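Local coordinates for uncharacterized protein (Bacillus thuringiensis serovar kurstaki, PDB 4XE7), which probably polymerises into actin-like filaments that separate plasmid copies, as ParM proteins of the bacterial cytoskeleton do, and was crystallised here without nucleotide, at residues V148-G153 and Q166-L171; G216-V221 and A410-Q415; T324-V327 and V332-N335; A353-F358 and A379-L384. One frame throughout, in Å; residues are numbered along the deposited sequence.

In the fold
Along the chain contact 1 closes first. Contact 2 joins strand 217-220, of a small hairpin, to helix 402-418, and the loop it closes holds contacts 3 and 4. Contacts 1 and 2 lie about 19 Å apart between centres and touch: Pro-149 O probably accepts a hydrogen bond from Asn-411 ND2. Helix 402-418 packs on strand 145-154 of the large sheet, and contact 2 ties it to the hairpin. Contacts 3 and 4 are about 28 Å apart between centres. Helix 337-362 follows strand 332-335, packs on Phe-325 and carries the 353-358 segment. Contacts 1 and 3 lie about 50 Å apart between centres, across the chain's centre. This agrees with an elongated, two-domain actin-like fold.

Contact 1 (V148-G153 and Q166-L171); sequences VPFSGG and QILEML
Phe-150 swings its ring away from its own backbone N (chi1 -172°) and sends it toward helix 164-171. Leu-168 and Leu-171 both carry CG on the far side from their carbonyl carbon. Each leucine thereby presents one methyl to the ring. Leu-171 CD1 sits over one face, almost exactly above the middle. It is 3.4 Å from the centroid of the Phe-150 ring and only 7° off the ring normal. This is a CH-pi contact. The methyl is nearly equidistant from the six ring carbons, and its approach to Phe-150 CE2 is 3.5 Å. Leu-168 takes a different side. Its CD2 lies at the ring edge, near the ring plane, 3.7 Å from Phe-150 CD2. The two leucines are one helical turn apart, so one turn of helix supplies both a face and an edge partner.

The ring has further neighbours. Phe-15 meets it with nearly parallel planes, and Met-134 of helix 123-140 and Met-198 of strand 188-200 also touch Phe-150. Strand 145-154 bonds to strand 188-200 through the backbone of Phe-150, and Ser-151 bonds to Phe-15 of strand 13-17. The contact thus packs helix 164-171 against this strand of the large sheet.

All three touching residues are buried, and they meet through carbon atoms alone. The chemistry therefore implies that burial of apolar surface, with dispersion between the methyl and the ring face, probably contributes to holding the helix to the strand.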
loop_
_atom_site.group_PDB
_atom_site.type_symbol
_atom_site.label_atom_id
_atom_site.label_comp_id
_atom_site.label_asym_id
_atom_site.label_seq_id
_atom_site.Cartn_x
_atom_site.Cartn_y
_atom_site.Cartn_z
ATOM N N VAL A 148 16.640 -14.354 -3.002
ATOM C CA VAL A 148 15.495 -13.497 -3.304
ATOM C C VAL A 148 15.324 -13.298 -4.815
ATOM O O VAL A 148 15.955 -12.420 -5.407
ATOM C CB VAL A 148 15.646 -12.109 -2.643
ATOM C CG1 VAL A 148 14.458 -11.207 -2.986
ATOM C CG2 VAL A 148 15.803 -12.252 -1.153
ATOM N N PRO A 149 14.476 -14.120 -5.454
ATOM C CA PRO A 149 14.207 -13.850 -6.872
ATOM C C PRO A 149 13.432 -12.540 -7.022
ATOM O O PRO A 149 12.333 -12.404 -6.473
ATOM C CB PRO A 149 13.376 -15.053 -7.321
ATOM C CG PRO A 149 12.734 -15.570 -6.059
ATOM C CD PRO A 149 13.716 -15.272 -4.938
ATOM N N PHE A 150 14.004 -11.581 -7.746
ATOM C CA PHE A 150 13.430 -10.245 -7.756
ATOM C C PHE A 150 12.263 -10.096 -8.732
ATOM O O PHE A 150 12.410 -10.257 -9.931
ATOM C CB PHE A 150 14.498 -9.190 -8.083
ATOM C CG PHE A 150 13.998 -7.793 -7.909
ATOM C CD1 PHE A 150 13.809 -7.272 -6.639
ATOM C CD2 PHE A 150 13.643 -7.025 -9.005
ATOM C CE1 PHE A 150 13.321 -5.992 -6.458
ATOM C CE2 PHE A 150 13.144 -5.742 -8.834
ATOM C CZ PHE A 150 12.979 -5.229 -7.561
ATOM N N SER A 151 11.097 -9.737 -8.221
ATOM C CA SER A 151 10.000 -9.433 -9.124
ATOM C C SER A 151 9.547 -8.014 -8.845
ATOM O O SER A 151 8.951 -7.727 -7.808
ATOM C CB SER A 151 8.852 -10.436 -8.961
ATOM O OG SER A 151 7.726 -10.077 -9.751
ATOM N N GLY A 152 9.865 -7.110 -9.758
ATOM C CA GLY A 152 9.431 -5.744 -9.604
ATOM C C GLY A 152 8.743 -5.220 -10.845
ATOM O O GLY A 152 8.260 -5.975 -11.696
ATOM N N GLY A 153 8.693 -3.905 -10.951
ATOM C CA GLY A 153 8.099 -3.288 -12.114
ATOM C C GLY A 153 8.431 -1.821 -12.152
ATOM O O GLY A 153 8.664 -1.200 -11.116
ATOM N N GLN A 166 18.762 -3.813 -16.999
ATOM C CA GLN A 166 19.613 -2.871 -16.272
ATOM C C GLN A 166 19.199 -2.723 -14.812
ATOM O O GLN A 166 20.046 -2.642 -13.925
ATOM C CB GLN A 166 19.597 -1.498 -16.946
ATOM C CG GLN A 166 20.347 -1.459 -18.270
ATOM C CD GLN A 166 19.540 -2.024 -19.432
ATOM O OE1 GLN A 166 19.096 -3.175 -19.406
ATOM N NE2 GLN A 166 19.340 -1.205 -20.454
ATOM N N ILE A 167 17.895 -2.670 -14.567
ATOM C CA ILE A 167 17.389 -2.666 -13.203
ATOM C C ILE A 167 17.837 -3.937 -12.495
ATOM O O ILE A 167 18.357 -3.899 -11.377
ATOM C CB ILE A 167 15.855 -2.577 -13.163
ATOM C CG1 ILE A 167 15.380 -1.229 -13.716
ATOM C CG2 ILE A 167 15.331 -2.819 -11.747
ATOM C CD1 ILE A 167 15.930 -0.025 -12.973
ATOM N N LEU A 168 17.635 -5.065 -13.162
ATOM C CA LEU A 168 17.968 -6.346 -12.572
ATOM C C LEU A 168 19.471 -6.486 -12.314
ATOM O O LEU A 168 19.868 -7.080 -11.315
ATOM C CB LEU A 168 17.468 -7.486 -13.459
ATOM C CG LEU A 168 15.948 -7.679 -13.566
ATOM C CD1 LEU A 168 15.614 -8.800 -14.533
ATOM C CD2 LEU A 168 15.306 -7.957 -12.191
ATOM N N GLU A 169 20.287 -5.932 -13.212
ATOM C CA GLU A 169 21.747 -6.023 -13.131
ATOM C C GLU A 169 22.297 -5.232 -11.955
ATOM O O GLU A 169 23.281 -5.624 -11.319
ATOM C CB GLU A 169 22.383 -5.519 -14.435
ATOM C CG GLU A 169 22.850 -6.612 -15.373
ATOM C CD GLU A 169 23.935 -7.473 -14.753
ATOM O OE1 GLU A 169 24.725 -6.945 -13.937
ATOM O OE2 GLU A 169 23.995 -8.677 -15.083
ATOM N N MET A 170 21.665 -4.093 -11.698
ATOM C CA MET A 170 21.922 -3.295 -10.512
ATOM C C MET A 170 21.723 -4.141 -9.249
ATOM O O MET A 170 22.506 -4.053 -8.301
ATOM C CB MET A 170 20.992 -2.075 -10.505
ATOM C CG MET A 170 21.190 -1.079 -9.366
ATOM S SD MET A 170 19.880 0.178 -9.360
ATOM C CE MET A 170 20.860 1.664 -9.181
ATOM N N LEU A 171 20.693 -4.990 -9.263
ATOM C CA LEU A 171 20.285 -5.743 -8.069
ATOM C C LEU A 171 20.970 -7.099 -7.865
ATOM O O LEU A 171 21.034 -7.595 -6.740
ATOM C CB LEU A 171 18.774 -5.970 -8.103
ATOM C CG LEU A 171 17.943 -4.697 -8.185
ATOM C CD1 LEU A 171 16.463 -5.043 -8.165
ATOM C CD2 LEU A 171 18.282 -3.798 -7.007
#

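Contact 2 (G216-V221 and A410-Q415); sequences GEIVEV and ANLLEQ
Ile-218 meets Leu-412 and Leu-413 with its longer branch. Its chi1 of -64° sets CG1 opposite the carbonyl carbon, and chi2 of 174° extends CD1 toward helix 402-418. Ile-218 CG1 lies 3.6 Å from Leu-412 CD2. These two side chains point at each other, tip to tip. Ile-218 CD1 goes on to Leu-413 CD2, 3.5 Å away, and here the side chains cross at about a right angle.

The two leucines are consecutive but differ in conformation. Leu-412 turns CG away from its backbone N and already points at the strand. Leu-413 has CG beside the backbone N and reaches across, so that CD2 meets the end of Ile-218. The isoleucine end thus meets one methyl from each leucine.

Leu-412 is buried and also touches Leu-12 and residues of helix 2-7. Leu-413 is exposed, so it closes the contact on the solvent side. Ile-218 also packs on Phe-211, across the hairpin.

Strand 217-220 pairs antiparallel with strand 211-214. The arrangement is a small two-stranded hairpin on the flank of the C-terminal helix, to which one strand contributes Ile-218 and the other adds Ile-213 against Leu-412, in a fold of the actin type.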
loop_
_atom_site.group_PDB
_atom_site.type_symbol
_atom_site.label_atom_id
_atom_site.label_comp_id
_atom_site.label_asym_id
_atom_site.label_seq_id
_atom_site.Cartn_x
_atom_site.Cartn_y
_atom_site.Cartn_z
ATOM N N GLY A 216 -0.210 -21.286 0.471
ATOM C CA GLY A 216 0.543 -21.864 -0.631
ATOM C C GLY A 216 -0.201 -22.092 -1.944
ATOM O O GLY A 216 0.414 -22.449 -2.944
ATOM N N GLU A 217 -1.514 -21.891 -1.969
ATOM C CA GLU A 217 -2.263 -22.174 -3.197
ATOM C C GLU A 217 -2.701 -20.915 -3.932
ATOM O O GLU A 217 -3.271 -20.007 -3.338
ATOM C CB GLU A 217 -3.499 -23.033 -2.897
ATOM C CG GLU A 217 -3.178 -24.416 -2.380
ATOM C CD GLU A 217 -2.717 -25.382 -3.466
ATOM O OE1 GLU A 217 -2.845 -25.059 -4.669
ATOM O OE2 GLU A 217 -2.237 -26.478 -3.104
ATOM N N ILE A 218 -2.429 -20.874 -5.233
ATOM C CA ILE A 218 -3.052 -19.883 -6.098
ATOM C C ILE A 218 -4.523 -20.209 -6.274
ATOM O O ILE A 218 -4.871 -21.295 -6.725
ATOM C CB ILE A 218 -2.405 -19.825 -7.484
ATOM C CG1 ILE A 218 -0.957 -19.374 -7.359
ATOM C CG2 ILE A 218 -3.181 -18.890 -8.377
ATOM C CD1 ILE A 218 -0.202 -19.436 -8.662
ATOM N N VAL A 219 -5.384 -19.273 -5.906
ATOM C CA VAL A 219 -6.818 -19.468 -6.061
ATOM C C VAL A 219 -7.422 -18.320 -6.870
ATOM O O VAL A 219 -6.969 -17.166 -6.791
ATOM C CB VAL A 219 -7.534 -19.582 -4.694
ATOM C CG1 VAL A 219 -6.859 -20.639 -3.827
ATOM C CG2 VAL A 219 -7.562 -18.247 -3.977
ATOM N N GLU A 220 -8.436 -18.648 -7.662
ATOM C CA GLU A 220 -9.107 -17.652 -8.490
ATOM C C GLU A 220 -10.131 -16.898 -7.668
ATOM O O GLU A 220 -11.103 -17.473 -7.196
ATOM C CB GLU A 220 -9.770 -18.304 -9.706
ATOM C CG GLU A 220 -8.772 -18.881 -10.702
ATOM C CD GLU A 220 -9.435 -19.476 -11.926
ATOM O OE1 GLU A 220 -10.216 -20.440 -11.774
ATOM O OE2 GLU A 220 -9.181 -18.971 -13.040
ATOM N N VAL A 221 -9.887 -15.608 -7.488
ATOM C CA VAL A 221 -10.816 -14.730 -6.796
ATOM C C VAL A 221 -12.062 -14.585 -7.641
ATOM O O VAL A 221 -11.978 -14.297 -8.835
ATOM C CB VAL A 221 -10.205 -13.332 -6.535
ATOM C CG1 VAL A 221 -11.120 -12.509 -5.636
ATOM C CG2 VAL A 221 -8.835 -13.467 -5.917
ATOM N N ALA A 410 3.140 -13.037 -9.946
ATOM C CA ALA A 410 3.974 -13.246 -11.122
ATOM C C ALA A 410 5.231 -14.001 -10.721
ATOM O O ALA A 410 5.664 -14.922 -11.417
ATOM C CB ALA A 410 4.339 -11.908 -11.785
ATOM N N ASN A 411 5.801 -13.620 -9.581
ATOM C CA ASN A 411 7.004 -14.282 -9.079
ATOM C C ASN A 411 6.775 -15.765 -8.750
ATOM O O ASN A 411 7.606 -16.606 -9.072
ATOM C CB ASN A 411 7.531 -13.546 -7.849
ATOM C CG ASN A 411 9.028 -13.742 -7.647
ATOM O OD1 ASN A 411 9.697 -14.406 -8.447
ATOM N ND2 ASN A 411 9.561 -13.161 -6.578
ATOM N N LEU A 412 5.651 -16.081 -8.111
ATOM C CA LEU A 412 5.317 -17.472 -7.802
ATOM C C LEU A 412 5.153 -18.276 -9.090
ATOM O O LEU A 412 5.719 -19.365 -9.236
ATOM C CB LEU A 412 4.043 -17.558 -6.951
ATOM C CG LEU A 412 3.550 -18.982 -6.670
ATOM C CD1 LEU A 412 4.627 -19.800 -5.970
ATOM C CD2 LEU A 412 2.270 -18.970 -5.840
ATOM N N LEU A 413 4.392 -17.728 -10.036
ATOM C CA LEU A 413 4.171 -18.397 -11.314
ATOM C C LEU A 413 5.491 -18.645 -12.057
ATOM O O LEU A 413 5.713 -19.721 -12.623
ATOM C CB LEU A 413 3.214 -17.580 -12.175
ATOM C CG LEU A 413 1.763 -17.553 -11.690
ATOM C CD1 LEU A 413 0.974 -16.458 -12.415
ATOM C CD2 LEU A 413 1.112 -18.918 -11.892
ATOM N N GLU A 414 6.375 -17.659 -12.024
ATOM C CA GLU A 414 7.710 -17.814 -12.592
ATOM C C GLU A 414 8.509 -18.959 -11.940
ATOM O O GLU A 414 9.127 -19.768 -12.640
ATOM C CB GLU A 414 8.484 -16.501 -12.474
ATOM C CG GLU A 414 9.905 -16.570 -12.996
ATOM C CD GLU A 414 9.977 -17.067 -14.431
ATOM O OE1 GLU A 414 9.099 -16.699 -15.244
ATOM O OE2 GLU A 414 10.912 -17.834 -14.740
ATOM N N GLN A 415 8.489 -19.044 -10.613
ATOM C CA GLN A 415 9.249 -20.097 -9.920
ATOM C C GLN A 415 8.651 -21.478 -10.177
ATOM O O GLN A 415 9.387 -22.466 -10.291
ATOM C CB GLN A 415 9.315 -19.837 -8.411
ATOM C CG GLN A 415 9.749 -18.450 -8.055
ATOM C CD GLN A 415 11.040 -18.077 -8.750
ATOM O OE1 GLN A 415 12.022 -18.797 -8.657
ATOM N NE2 GLN A 415 11.036 -16.959 -9.465
#

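Contact 3 (T324-V327 and V332-N335); sequences TFSV and VKEN
Strands 326-329 and 332-335 run antiparallel, and Val-327 and Glu-334 form a hydrogen-bonded pair with both backbone bonds made. Val-327 N donates to Glu-334 O at 3.0 Å, and Glu-334 N donates to Val-327 O at 2.9 Å. The bonds are fairly straight, with angles at the hydrogen of 161° and 162°. Ser-326 and Asn-335 form the next pair, which is non-hydrogen-bonded. Two CA-H...O contacts add to the pairing: Ser-326 CA lies 3.5 Å from Glu-334 O, and Lys-333 CA lies 3.2 Å from Val-327 O.

Ser-326 and Asn-335 share one face of the hairpin. Asn-335 holds CG opposite its backbone N (chi1 -170°), which brings its amide oxygen toward the first strand. There OD1 comes within 3.5 Å of Phe-325 O, also an acceptor, and lies 4.2 Å from Thr-324 CG2, whose side chain it crosses at about a right angle. Its hydrogen bond comes from Thr-337 OG1, just past the strand. Lys-333 runs its chain past the bonded pair, with CB 3.9 Å from Val-327 O. Val-327 and Glu-334 occupy the other face. The Glu-334 side chain turns away from the first strand, and its OE2 is bonded by Asn-282 ND2.

The hairpin rests among three helices. Val-327 packs on Leu-307 of helix 300-317 and on Phe-279 of helix 265-279, which Glu-334 also touches. Phe-325, just before the strand, is buried between helix 300-317 and Val-340, Met-341 and Met-344 of helix 337-362. That long helix begins directly after the second strand.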
loop_
_atom_site.group_PDB
_atom_site.type_symbol
_atom_site.label_atom_id
_atom_site.label_comp_id
_atom_site.label_asym_id
_atom_site.label_seq_id
_atom_site.Cartn_x
_atom_site.Cartn_y
_atom_site.Cartn_z
ATOM N N THR A 324 -24.642 -0.194 11.020
ATOM C CA THR A 324 -24.924 0.807 12.039
ATOM C C THR A 324 -23.631 1.531 12.361
ATOM O O THR A 324 -22.645 0.897 12.720
ATOM C CB THR A 324 -25.508 0.173 13.328
ATOM O OG1 THR A 324 -26.824 -0.313 13.060
ATOM C CG2 THR A 324 -25.565 1.194 14.475
ATOM N N PHE A 325 -23.618 2.851 12.204
ATOM C CA PHE A 325 -22.458 3.630 12.613
ATOM C C PHE A 325 -22.751 4.336 13.946
ATOM O O PHE A 325 -23.549 5.280 14.031
ATOM C CB PHE A 325 -22.061 4.609 11.522
ATOM C CG PHE A 325 -21.760 3.939 10.219
ATOM C CD1 PHE A 325 -20.488 3.445 9.949
ATOM C CD2 PHE A 325 -22.763 3.744 9.281
ATOM C CE1 PHE A 325 -20.219 2.804 8.756
ATOM C CE2 PHE A 325 -22.492 3.105 8.068
ATOM C CZ PHE A 325 -21.230 2.637 7.806
ATOM N N SER A 326 -22.110 3.840 14.991
ATOM C CA SER A 326 -22.325 4.343 16.336
ATOM C C SER A 326 -21.045 4.940 16.873
ATOM O O SER A 326 -20.025 4.261 16.974
ATOM C CB SER A 326 -22.823 3.228 17.254
ATOM O OG SER A 326 -22.570 3.542 18.609
ATOM N N VAL A 327 -21.102 6.221 17.209
ATOM C CA VAL A 327 -19.935 6.942 17.697
ATOM C C VAL A 327 -20.002 7.088 19.209
ATOM O O VAL A 327 -21.064 7.407 19.753
ATOM C CB VAL A 327 -19.849 8.330 17.046
ATOM C CG1 VAL A 327 -18.746 9.156 17.675
ATOM C CG2 VAL A 327 -19.651 8.187 15.539
ATOM N N VAL A 332 -20.736 9.110 26.024
ATOM C CA VAL A 332 -21.982 9.252 25.271
ATOM C C VAL A 332 -21.900 8.539 23.927
ATOM O O VAL A 332 -20.913 8.677 23.203
ATOM C CB VAL A 332 -22.342 10.734 25.035
ATOM C CG1 VAL A 332 -23.713 10.858 24.334
ATOM C CG2 VAL A 332 -22.375 11.466 26.360
ATOM N N LYS A 333 -22.941 7.779 23.598
ATOM C CA LYS A 333 -23.022 7.126 22.288
ATOM C C LYS A 333 -24.157 7.720 21.458
ATOM O O LYS A 333 -25.238 7.966 21.975
ATOM C CB LYS A 333 -23.228 5.619 22.437
ATOM C CG LYS A 333 -21.969 4.812 22.717
ATOM C CD LYS A 333 -22.318 3.325 22.806
ATOM C CE LYS A 333 -21.125 2.424 22.519
ATOM N NZ LYS A 333 -20.100 2.469 23.595
ATOM N N GLU A 334 -23.898 7.962 20.175
ATOM C CA GLU A 334 -24.917 8.451 19.263
ATOM C C GLU A 334 -24.948 7.591 18.001
ATOM O O GLU A 334 -23.904 7.242 17.421
ATOM C CB GLU A 334 -24.677 9.928 18.896
ATOM C CG GLU A 334 -25.073 10.920 19.991
ATOM C CD GLU A 334 -26.587 11.163 20.092
ATOM O OE1 GLU A 334 -27.346 10.714 19.201
ATOM O OE2 GLU A 334 -27.016 11.811 21.073
ATOM N N ASN A 335 -26.154 7.235 17.587
ATOM C CA ASN A 335 -26.347 6.574 16.301
ATOM C C ASN A 335 -26.314 7.618 15.192
ATOM O O ASN A 335 -27.200 8.483 15.105
ATOM C CB ASN A 335 -27.669 5.796 16.287
ATOM C CG ASN A 335 -27.799 4.889 15.068
ATOM O OD1 ASN A 335 -27.084 5.050 14.077
ATOM N ND2 ASN A 335 -28.716 3.928 15.142
#

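Contact 4 (A353-F358 and A379-L384); sequences ASLMKF and AGLRDL
Leu-355 meets both Leu-381 and Leu-384, and this is the closer part of the contact. One methyl does the work: Leu-355 CD1 lies 4.2 Å from Leu-381 CD2 and equally 4.2 Å from Leu-384 CD1. All three leucines are buried. Leu-355 and Leu-384 aim their side chains at the opposite segment, while Leu-381 reaches in from the flank with its CD2 branch. Leu-355 has chi1 of -63°, with CG beside the backbone N, and a nearly extended chi2 of 168°. That shape carries CD1 out toward the pair of leucines.

The other side is looser. Met-356 SD stands 4.5 Å from Leu-384 CD2, at the limit of contact. Its chain folds at each torsion, with chi2 of -67°. The bends bring SD toward Leu-384, while CE turns away from it. Met-356 is partly exposed, so this side probably lies nearer the surface.

The contact joins helix 337-362 to the 379-384 segment, which begins in helix 378-381. Lys-352 and Gln-351 of the long helix also touch Leu-384 and Leu-381. Behind, Leu-355 reaches Asn-235 of strand 232-237 in the five-stranded sheet.

Only methyl groups and a thioether sulfur meet across the segments. The methyls meet at ordinary van der Waals distance, and Met-356 adds only a marginal contact. The chemistry implies modest apolar packing, without a polar bond to fix a precise register.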
loop_
_atom_site.group_PDB
_atom_site.type_symbol
_atom_site.label_atom_id
_atom_site.label_comp_id
_atom_site.label_asym_id
_atom_site.label_seq_id
_atom_site.Cartn_x
_atom_site.Cartn_y
_atom_site.Cartn_z
ATOM N N ALA A 353 -21.290 9.038 -11.657
ATOM C CA ALA A 353 -21.304 9.901 -12.825
ATOM C C ALA A 353 -19.923 9.941 -13.497
ATOM O O ALA A 353 -19.817 9.898 -14.715
ATOM C CB ALA A 353 -21.752 11.310 -12.439
ATOM N N SER A 354 -18.870 10.008 -12.688
ATOM C CA SER A 354 -17.501 10.040 -13.204
ATOM C C SER A 354 -17.089 8.725 -13.892
ATOM O O SER A 354 -16.518 8.719 -15.001
ATOM C CB SER A 354 -16.535 10.349 -12.049
ATOM O OG SER A 354 -15.194 10.091 -12.426
ATOM N N LEU A 355 -17.365 7.618 -13.204
ATOM C CA LEU A 355 -17.001 6.284 -13.674
ATOM C C LEU A 355 -17.777 5.864 -14.916
ATOM O O LEU A 355 -17.239 5.182 -15.804
ATOM C CB LEU A 355 -17.234 5.252 -12.567
ATOM C CG LEU A 355 -16.382 5.455 -11.317
ATOM C CD1 LEU A 355 -16.881 4.592 -10.190
ATOM C CD2 LEU A 355 -14.941 5.119 -11.636
ATOM N N MET A 356 -19.050 6.238 -14.970
ATOM C CA MET A 356 -19.859 5.890 -16.152
ATOM C C MET A 356 -19.369 6.690 -17.359
ATOM O O MET A 356 -19.193 6.144 -18.441
ATOM C CB MET A 356 -21.356 6.125 -15.893
ATOM C CG MET A 356 -21.952 5.122 -14.880
ATOM S SD MET A 356 -22.022 3.373 -15.436
ATOM C CE MET A 356 -23.511 3.393 -16.432
ATOM N N LYS A 357 -19.082 7.971 -17.156
ATOM C CA LYS A 357 -18.543 8.787 -18.236
ATOM C C LYS A 357 -17.190 8.235 -18.762
ATOM O O LYS A 357 -16.953 8.194 -19.970
ATOM C CB LYS A 357 -18.416 10.235 -17.755
ATOM C CG LYS A 357 -17.709 11.171 -18.695
ATOM C CD LYS A 357 -17.751 12.608 -18.176
ATOM C CE LYS A 357 -19.179 13.095 -17.992
ATOM N NZ LYS A 357 -19.728 13.636 -19.269
ATOM N N PHE A 358 -16.318 7.800 -17.859
ATOM C CA PHE A 358 -15.029 7.277 -18.265
ATOM C C PHE A 358 -15.209 5.970 -19.020
ATOM O O PHE A 358 -14.446 5.667 -19.920
ATOM C CB PHE A 358 -14.100 7.046 -17.069
ATOM C CG PHE A 358 -12.663 6.804 -17.459
ATOM C CD1 PHE A 358 -11.954 7.775 -18.148
ATOM C CD2 PHE A 358 -12.015 5.614 -17.132
ATOM C CE1 PHE A 358 -10.624 7.576 -18.498
ATOM C CE2 PHE A 358 -10.673 5.413 -17.475
ATOM C CZ PHE A 358 -9.984 6.396 -18.165
ATOM N N ALA A 379 -21.190 1.246 0.029
ATOM C CA ALA A 379 -22.638 1.042 0.135
ATOM C C ALA A 379 -23.372 1.408 -1.145
ATOM O O ALA A 379 -24.358 0.773 -1.503
ATOM C CB ALA A 379 -23.210 1.844 1.317
ATOM N N GLY A 380 -22.880 2.420 -1.848
ATOM C CA GLY A 380 -23.457 2.799 -3.126
ATOM C C GLY A 380 -22.767 2.163 -4.330
ATOM O O GLY A 380 -23.432 1.641 -5.236
ATOM N N LEU A 381 -21.435 2.180 -4.334
ATOM C CA LEU A 381 -20.673 1.682 -5.487
ATOM C C LEU A 381 -21.023 0.240 -5.826
ATOM O O LEU A 381 -21.041 -0.136 -6.999
ATOM C CB LEU A 381 -19.165 1.806 -5.226
ATOM C CG LEU A 381 -18.665 3.246 -5.125
ATOM C CD1 LEU A 381 -17.242 3.311 -4.551
ATOM C CD2 LEU A 381 -18.724 3.908 -6.475
ATOM N N ARG A 382 -21.313 -0.577 -4.820
ATOM C CA ARG A 382 -21.614 -1.989 -5.116
ATOM C C ARG A 382 -22.835 -2.174 -6.030
ATOM O O ARG A 382 -22.949 -3.193 -6.693
ATOM C CB ARG A 382 -21.818 -2.785 -3.827
ATOM C CG ARG A 382 -23.040 -2.378 -3.083
ATOM C CD ARG A 382 -23.192 -3.194 -1.842
ATOM N NE ARG A 382 -24.333 -2.737 -1.064
ATOM C CZ ARG A 382 -24.687 -3.280 0.088
ATOM N NH1 ARG A 382 -23.973 -4.287 0.570
ATOM N NH2 ARG A 382 -25.741 -2.825 0.745
ATOM N N ASP A 383 -23.728 -1.186 -6.069
ATOM C CA ASP A 383 -24.826 -1.165 -7.043
ATOM C C ASP A 383 -24.341 -1.231 -8.498
ATOM O O ASP A 383 -25.027 -1.780 -9.363
ATOM C CB ASP A 383 -25.677 0.103 -6.884
ATOM C CG ASP A 383 -26.548 0.086 -5.639
ATOM O OD1 ASP A 383 -26.635 -0.964 -4.966
ATOM O OD2 ASP A 383 -27.158 1.135 -5.348
ATOM N N LEU A 384 -23.172 -0.661 -8.784
ATOM C CA LEU A 384 -22.686 -0.657 -10.171
ATOM C C LEU A 384 -22.308 -2.050 -10.645
ATOM O O LEU A 384 -22.132 -2.278 -11.845
ATOM C CB LEU A 384 -21.493 0.273 -10.330
ATOM C CG LEU A 384 -21.835 1.738 -10.098
ATOM C CD1 LEU A 384 -20.551 2.542 -10.080
ATOM C CD2 LEU A 384 -22.747 2.229 -11.195
#